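Local structure of lipoprotein (Colwellia psychrerythraea, 3O0Y) at residues M374-Q385 and P442-D453. The protein is of unknown function, but is a putative lipoprotein whose sequence family belongs to a peptidase clan, so a peptidase-like role is possible but unproven. Sequence-based numbering, arbitrary orientation.
Sequences MAPVFRTTPSYQ and PGHHWQIALNLD
The indole of W446 is gripped on both faces by aliphatic groups of residues 374-385. M374 CE lies 3.4 Å from the centroid of the W446 six-membered ring, while P382 CD sits over the opposite face at 3.4 Å, only 5° off the ring normal; both are CH-pi contacts. With W446 CG anti to the backbone N (chi1 -163°), the indole reaches out from helix 444-452 into this slot. F378 meets its pyrrole side obliquely, and a water bridges W446 NE1 (3.0 Å) to T380 O. The same proline turns CB onto A449 CB, 3.6 Å away. D453 holds the loop with both carboxylate oxygens, each through its syn lone pair: OD2 accepts S383 N (2.8 Å) and OD1 accepts S383 OG (2.6 Å). L452 CD1 covers one face of the Y384 ring, whose OH bonds to V409 O. H445 NE2 donates to Y384 O (2.9 Å) from well above the carbonyl plane, while ND1 pairs with Y404 OH. An alanine in place of W446 would probably leave M374 and P382 facing a gap and the bridging water without its indole N-H. Each D453 oxygen also accepts a water, so the carboxylate is probably ionised and fixed in orientation.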
ATOM      1  N   MET A 374     -19.466 -14.431  -7.486  1.00  8.98           N
ATOM      2  CA  MET A 374     -19.516 -13.860  -6.178  1.00  9.01           C
ATOM      3  C   MET A 374     -20.751 -13.000  -5.896  1.00  9.52           C
ATOM      4  O   MET A 374     -21.054 -12.705  -4.732  1.00  8.76           O
ATOM      5  CB  MET A 374     -18.196 -13.063  -5.851  1.00 11.43           C
ATOM      6  CG  MET A 374     -18.126 -11.732  -6.449  1.00  9.75           C
ATOM      7  SD  MET A 374     -16.331 -11.073  -6.402  1.00  2.00           S
ATOM      8  CE  MET A 374     -16.882  -9.404  -5.752  1.00  6.86           C
ATOM      9  N   ALA A 375     -21.544 -12.702  -6.940  1.00  6.38           N
ATOM     10  CA  ALA A 375     -22.662 -11.754  -6.865  1.00  8.81           C
ATOM     11  C   ALA A 375     -23.670 -12.086  -5.736  1.00  8.73           C
ATOM     12  O   ALA A 375     -24.127 -11.178  -5.078  1.00  9.59           O
ATOM     13  CB  ALA A 375     -23.474 -11.654  -8.239  1.00 10.58           C
ATOM     14  N   PRO A 376     -23.967 -13.385  -5.449  1.00  8.89           N
ATOM     15  CA  PRO A 376     -24.953 -13.630  -4.383  1.00 10.23           C
ATOM     16  C   PRO A 376     -24.563 -13.127  -3.027  1.00  8.87           C
ATOM     17  O   PRO A 376     -25.482 -12.850  -2.224  1.00 10.03           O
ATOM     18  CB  PRO A 376     -25.071 -15.165  -4.365  1.00 12.14           C
ATOM     19  CG  PRO A 376     -24.778 -15.540  -5.784  1.00 13.22           C
ATOM     20  CD  PRO A 376     -23.685 -14.603  -6.202  1.00 11.12           C
ATOM     21  N   VAL A 377     -23.270 -13.029  -2.753  1.00  7.40           N
ATOM     22  CA  VAL A 377     -22.794 -12.508  -1.485  1.00  6.77           C
ATOM     23  C   VAL A 377     -22.050 -11.172  -1.538  1.00  7.16           C
ATOM     24  O   VAL A 377     -21.574 -10.689  -0.513  1.00  7.10           O
ATOM     25  CB  VAL A 377     -21.975 -13.558  -0.730  1.00  8.93           C
ATOM     26  CG1 VAL A 377     -22.810 -14.916  -0.572  1.00 11.02           C
ATOM     27  CG2 VAL A 377     -20.582 -13.874  -1.353  1.00  8.74           C
ATOM     28  N   PHE A 378     -22.026 -10.588  -2.740  1.00  7.53           N
ATOM     29  CA  PHE A 378     -21.472  -9.259  -2.929  1.00  6.25           C
ATOM     30  C   PHE A 378     -22.463  -8.521  -3.854  1.00  7.09           C
ATOM     31  O   PHE A 378     -22.268  -8.421  -5.078  1.00  7.01           O
ATOM     32  CB  PHE A 378     -20.107  -9.336  -3.525  1.00  7.44           C
ATOM     33  CG  PHE A 378     -19.041  -9.794  -2.571  1.00  4.78           C
ATOM     34  CD1 PHE A 378     -18.550  -8.952  -1.569  1.00  6.61           C
ATOM     35  CD2 PHE A 378     -18.569 -11.136  -2.592  1.00  8.41           C
ATOM     36  CE1 PHE A 378     -17.563  -9.406  -0.719  1.00  6.26           C
ATOM     37  CE2 PHE A 378     -17.487 -11.512  -1.760  1.00  7.06           C
ATOM     38  CZ  PHE A 378     -17.026 -10.695  -0.858  1.00  5.71           C
ATOM     39  N   ARG A 379     -23.536  -8.080  -3.245  1.00  7.47           N
ATOM     40  CA  ARG A 379     -24.706  -7.727  -4.000  1.00  8.95           C
ATOM     41  C   ARG A 379     -24.676  -6.234  -4.478  1.00 11.20           C
ATOM     42  O   ARG A 379     -25.559  -5.823  -5.275  1.00 12.43           O
ATOM     43  CB  ARG A 379     -25.947  -7.983  -3.177  1.00 12.36           C
ATOM     44  CG  ARG A 379     -26.179  -9.414  -2.777  1.00 12.78           C
ATOM     45  CD  ARG A 379     -27.376  -9.453  -1.843  1.00 19.53           C
ATOM     46  NE  ARG A 379     -27.137  -8.576  -0.677  1.00 24.90           N
ATOM     47  CZ  ARG A 379     -27.961  -8.405   0.361  1.00 29.35           C
ATOM     48  NH1 ARG A 379     -29.144  -9.050   0.446  1.00 24.97           N
ATOM     49  NH2 ARG A 379     -27.579  -7.612   1.339  1.00 23.86           N
ATOM     50  N   THR A 380     -23.726  -5.457  -3.998  1.00  9.28           N
ATOM     51  CA  THR A 380     -23.550  -4.049  -4.409  1.00  8.88           C
ATOM     52  C   THR A 380     -22.280  -3.964  -5.277  1.00  8.36           C
ATOM     53  O   THR A 380     -21.154  -4.186  -4.827  1.00  7.47           O
ATOM     54  CB  THR A 380     -23.423  -3.146  -3.192  1.00 10.36           C
ATOM     55  OG1 THR A 380     -24.634  -3.243  -2.419  1.00 12.25           O
ATOM     56  CG2 THR A 380     -23.280  -1.710  -3.664  1.00 12.23           C
ATOM     57  N   THR A 381     -22.455  -3.641  -6.547  1.00  9.44           N
ATOM     58  CA  THR A 381     -21.346  -3.522  -7.511  1.00  7.56           C
ATOM     59  C   THR A 381     -20.825  -2.106  -7.515  1.00  8.17           C
ATOM     60  O   THR A 381     -21.599  -1.153  -7.681  1.00 10.45           O
ATOM     61  CB  THR A 381     -21.792  -3.892  -8.941  1.00 10.56           C
ATOM     62  OG1 THR A 381     -22.273  -5.237  -8.920  1.00 13.20           O
ATOM     63  CG2 THR A 381     -20.636  -3.757  -9.922  1.00  8.01           C
ATOM     64  N   PRO A 382     -19.523  -1.959  -7.358  1.00  7.37           N
ATOM     65  CA  PRO A 382     -18.982  -0.601  -7.352  1.00  8.07           C
ATOM     66  C   PRO A 382     -19.009   0.002  -8.761  1.00  8.14           C
ATOM     67  O   PRO A 382     -19.102  -0.735  -9.736  1.00  7.98           O
ATOM     68  CB  PRO A 382     -17.563  -0.783  -6.911  1.00 10.17           C
ATOM     69  CG  PRO A 382     -17.241  -2.200  -7.166  1.00 10.88           C
ATOM     70  CD  PRO A 382     -18.488  -2.975  -7.069  1.00  8.98           C
ATOM     71  N   SER A 383     -18.946   1.329  -8.863  1.00  6.62           N
ATOM     72  CA  SER A 383     -19.087   2.018 -10.154  1.00  6.96           C
ATOM     73  C   SER A 383     -17.776   2.102 -11.001  1.00  9.23           C
ATOM     74  O   SER A 383     -17.753   2.814 -12.026  1.00  9.02           O
ATOM     75  CB  SER A 383     -19.564   3.448  -9.935  1.00  8.42           C
ATOM     76  OG  SER A 383     -18.527   4.210  -9.312  1.00  6.65           O
ATOM     77  N   TYR A 384     -16.736   1.362 -10.616  1.00  8.94           N
ATOM     78  CA  TYR A 384     -15.441   1.359 -11.255  1.00  7.13           C
ATOM     79  C   TYR A 384     -15.076  -0.062 -11.680  1.00  9.54           C
ATOM     80  O   TYR A 384     -15.390  -0.983 -10.958  1.00  7.92           O
ATOM     81  CB  TYR A 384     -14.346   1.835 -10.307  1.00  7.58           C
ATOM     82  CG  TYR A 384     -14.581   3.152  -9.674  1.00  9.04           C
ATOM     83  CD1 TYR A 384     -13.924   4.311 -10.141  1.00  7.70           C
ATOM     84  CD2 TYR A 384     -15.301   3.257  -8.489  1.00  7.60           C
ATOM     85  CE1 TYR A 384     -14.105   5.516  -9.494  1.00  8.28           C
ATOM     86  CE2 TYR A 384     -15.479   4.497  -7.842  1.00  7.50           C
ATOM     87  CZ  TYR A 384     -14.877   5.609  -8.382  1.00  7.48           C
ATOM     88  OH  TYR A 384     -14.981   6.819  -7.753  1.00  8.37           O
ATOM     89  N   GLN A 385     -14.577  -0.207 -12.911  1.00 10.91           N
ATOM     90  CA  GLN A 385     -14.215  -1.523 -13.414  1.00 12.65           C
ATOM     91  C   GLN A 385     -12.705  -1.621 -13.390  1.00 14.83           C
ATOM     92  O   GLN A 385     -12.044  -0.768 -13.939  1.00 14.86           O
ATOM     93  CB  GLN A 385     -14.700  -1.726 -14.853  1.00 17.13           C
ATOM     94  CG  GLN A 385     -16.158  -2.156 -14.930  1.00 25.48           C
ATOM     95  CD  GLN A 385     -16.423  -3.173 -16.080  1.00 40.53           C
ATOM     96  OE1 GLN A 385     -15.669  -3.251 -17.094  1.00 45.67           O
ATOM     97  NE2 GLN A 385     -17.498  -3.955 -15.922  1.00 44.73           N
ATOM     98  N   PRO A 442     -12.627 -10.432  -5.084  1.00  6.75           N
ATOM     99  CA  PRO A 442     -13.330  -9.525  -4.173  1.00  5.51           C
ATOM    100  C   PRO A 442     -12.396  -8.750  -3.232  1.00  4.78           C
ATOM    101  O   PRO A 442     -12.920  -8.092  -2.309  1.00  6.73           O
ATOM    102  CB  PRO A 442     -14.161 -10.504  -3.313  1.00  7.67           C
ATOM    103  CG  PRO A 442     -13.588 -11.783  -3.545  1.00  9.08           C
ATOM    104  CD  PRO A 442     -12.588 -11.819  -4.568  1.00  9.37           C
ATOM    105  N   GLY A 443     -11.121  -8.661  -3.580  1.00  5.95           N
ATOM    106  CA  GLY A 443     -10.135  -7.957  -2.748  1.00  5.61           C
ATOM    107  C   GLY A 443     -10.005  -6.433  -2.908  1.00  5.75           C
ATOM    108  O   GLY A 443     -10.989  -5.712  -2.830  1.00  6.76           O
ATOM    109  N   HIS A 444      -8.815  -5.959  -3.205  1.00  5.88           N
ATOM    110  CA  HIS A 444      -8.568  -4.534  -3.158  1.00  4.57           C
ATOM    111  C   HIS A 444      -9.467  -3.713  -4.051  1.00  5.44           C
ATOM    112  O   HIS A 444      -9.982  -2.697  -3.583  1.00  5.28           O
ATOM    113  CB  HIS A 444      -7.143  -4.199  -3.518  1.00  4.58           C
ATOM    114  CG  HIS A 444      -6.115  -4.499  -2.463  1.00  5.83           C
ATOM    115  ND1 HIS A 444      -6.337  -4.297  -1.105  1.00  8.07           N
ATOM    116  CD2 HIS A 444      -4.847  -4.956  -2.582  1.00  9.13           C
ATOM    117  CE1 HIS A 444      -5.214  -4.587  -0.451  1.00  8.97           C
ATOM    118  NE2 HIS A 444      -4.301  -4.991  -1.317  1.00  9.43           N
ATOM    119  N   HIS A 445      -9.650  -4.079  -5.310  1.00  5.43           N
ATOM    120  CA  HIS A 445     -10.455  -3.257  -6.215  1.00  5.66           C
ATOM    121  C   HIS A 445     -11.905  -3.159  -5.722  1.00  6.16           C
ATOM    122  O   HIS A 445     -12.497  -2.067  -5.605  1.00  6.95           O
ATOM    123  CB  HIS A 445     -10.413  -3.771  -7.658  1.00  6.94           C
ATOM    124  CG  HIS A 445     -11.328  -2.977  -8.549  1.00  6.13           C
ATOM    125  ND1 HIS A 445     -11.019  -1.678  -8.900  1.00  6.07           N
ATOM    126  CD2 HIS A 445     -12.599  -3.206  -8.987  1.00  7.87           C
ATOM    127  CE1 HIS A 445     -12.039  -1.168  -9.598  1.00  6.84           C
ATOM    128  NE2 HIS A 445     -13.027  -2.063  -9.649  1.00  6.36           N
ATOM    129  N   TRP A 446     -12.506  -4.296  -5.379  1.00  5.01           N
ATOM    130  CA  TRP A 446     -13.887  -4.311  -4.997  1.00  6.90           C
ATOM    131  C   TRP A 446     -14.065  -3.396  -3.753  1.00  6.96           C
ATOM    132  O   TRP A 446     -14.990  -2.589  -3.701  1.00  5.68           O
ATOM    133  CB  TRP A 446     -14.362  -5.737  -4.746  1.00  7.31           C
ATOM    134  CG  TRP A 446     -15.862  -5.915  -4.741  1.00  3.80           C
ATOM    135  CD1 TRP A 446     -16.668  -6.075  -3.643  1.00  3.50           C
ATOM    136  CD2 TRP A 446     -16.699  -6.076  -5.877  1.00  4.81           C
ATOM    137  NE1 TRP A 446     -17.945  -6.311  -4.034  1.00  5.50           N
ATOM    138  CE2 TRP A 446     -18.006  -6.301  -5.393  1.00  3.92           C
ATOM    139  CE3 TRP A 446     -16.470  -6.053  -7.257  1.00  5.08           C
ATOM    140  CZ2 TRP A 446     -19.088  -6.504  -6.233  1.00  5.66           C
ATOM    141  CZ3 TRP A 446     -17.545  -6.257  -8.070  1.00  5.44           C
ATOM    142  CH2 TRP A 446     -18.822  -6.538  -7.573  1.00  5.39           C
ATOM    143  N   GLN A 447     -13.165  -3.530  -2.798  1.00  5.63           N
ATOM    144  CA  GLN A 447     -13.272  -2.809  -1.522  1.00  7.03           C
ATOM    145  C   GLN A 447     -13.014  -1.341  -1.710  1.00  6.34           C
ATOM    146  O   GLN A 447     -13.878  -0.505  -1.335  1.00  5.97           O
ATOM    147  CB  GLN A 447     -12.351  -3.411  -0.489  1.00  5.43           C
ATOM    148  CG  GLN A 447     -12.296  -2.737   0.844  1.00  5.02           C
ATOM    149  CD  GLN A 447     -11.320  -1.607   0.865  1.00  6.05           C
ATOM    150  OE1 GLN A 447     -10.122  -1.813   0.774  1.00  9.40           O
ATOM    151  NE2 GLN A 447     -11.844  -0.377   1.162  1.00  5.95           N
ATOM    152  N   ILE A 448     -11.899  -1.025  -2.358  1.00  5.91           N
ATOM    153  CA  ILE A 448     -11.527   0.419  -2.555  1.00  6.03           C
ATOM    154  C   ILE A 448     -12.560   1.174  -3.402  1.00  6.45           C
ATOM    155  O   ILE A 448     -12.960   2.280  -3.104  1.00  6.74           O
ATOM    156  CB  ILE A 448     -10.117   0.508  -3.137  1.00  6.52           C
ATOM    157  CG1 ILE A 448      -9.124   0.202  -2.022  1.00 10.33           C
ATOM    158  CG2 ILE A 448      -9.799   1.884  -3.809  1.00  6.86           C
ATOM    159  CD1 ILE A 448      -7.736  -0.050  -2.480  1.00 14.44           C
ATOM    160  N   ALA A 449     -13.004   0.572  -4.484  1.00  4.85           N
ATOM    161  CA  ALA A 449     -13.997   1.165  -5.314  1.00  6.73           C
ATOM    162  C   ALA A 449     -15.334   1.379  -4.610  1.00  7.73           C
ATOM    163  O   ALA A 449     -15.955   2.464  -4.704  1.00  6.69           O
ATOM    164  CB  ALA A 449     -14.182   0.282  -6.626  1.00  5.61           C
ATOM    165  N   LEU A 450     -15.779   0.387  -3.822  1.00  6.01           N
ATOM    166  CA  LEU A 450     -16.975   0.606  -2.992  1.00  6.78           C
ATOM    167  C   LEU A 450     -16.767   1.764  -2.011  1.00  6.93           C
ATOM    168  O   LEU A 450     -17.674   2.545  -1.809  1.00  5.82           O
ATOM    169  CB  LEU A 450     -17.430  -0.687  -2.300  1.00  7.15           C
ATOM    170  CG  LEU A 450     -18.113  -1.691  -3.194  1.00  6.89           C
ATOM    171  CD1 LEU A 450     -18.269  -3.078  -2.453  1.00  4.25           C
ATOM    172  CD2 LEU A 450     -19.531  -1.148  -3.720  1.00  7.68           C
ATOM    173  N   ASN A 451     -15.598   1.852  -1.379  1.00  5.38           N
ATOM    174  CA  ASN A 451     -15.382   2.924  -0.433  1.00  5.30           C
ATOM    175  C   ASN A 451     -15.440   4.275  -1.152  1.00  6.17           C
ATOM    176  O   ASN A 451     -16.070   5.202  -0.620  1.00  6.32           O
ATOM    177  CB  ASN A 451     -14.044   2.776   0.210  1.00  4.91           C
ATOM    178  CG  ASN A 451     -13.891   3.604   1.470  1.00  9.27           C
ATOM    179  OD1 ASN A 451     -14.736   4.490   1.819  1.00 11.38           O
ATOM    180  ND2 ASN A 451     -12.813   3.352   2.164  1.00  5.69           N
ATOM    181  N   LEU A 452     -14.875   4.353  -2.373  1.00  5.80           N
ATOM    182  CA  LEU A 452     -14.937   5.608  -3.105  1.00  6.82           C
ATOM    183  C   LEU A 452     -16.354   5.999  -3.433  1.00  8.09           C
ATOM    184  O   LEU A 452     -16.720   7.188  -3.374  1.00  8.30           O
ATOM    185  CB  LEU A 452     -14.174   5.493  -4.404  1.00  8.72           C
ATOM    186  CG  LEU A 452     -12.690   5.500  -4.311  1.00  8.49           C
ATOM    187  CD1 LEU A 452     -12.102   5.154  -5.771  1.00  9.76           C
ATOM    188  CD2 LEU A 452     -12.096   6.816  -3.720  1.00 12.05           C
ATOM    189  N   ASP A 453     -17.220   4.995  -3.696  1.00  6.26           N
ATOM    190  CA  ASP A 453     -18.599   5.255  -3.992  1.00  6.48           C
ATOM    191  C   ASP A 453     -19.479   5.823  -2.808  1.00  7.69           C
ATOM    192  O   ASP A 453     -20.630   6.260  -3.047  1.00  7.60           O
ATOM    193  CB  ASP A 453     -19.297   4.012  -4.499  1.00  5.90           C
ATOM    194  CG  ASP A 453     -19.059   3.704  -5.965  1.00  7.85           C
ATOM    195  OD1 ASP A 453     -18.734   4.596  -6.780  1.00  7.91           O
ATOM    196  OD2 ASP A 453     -19.192   2.463  -6.285  1.00  9.12           O
TER
HETATM  197  O   HOH W   1     -20.663  -5.996  -2.753  1.00  7.06           O
HETATM  198  O   HOH W   2     -21.573   1.371  -5.360  1.00 19.86           O
HETATM  199  O   HOH W   3     -17.524   7.208  -6.737  1.00  9.31           O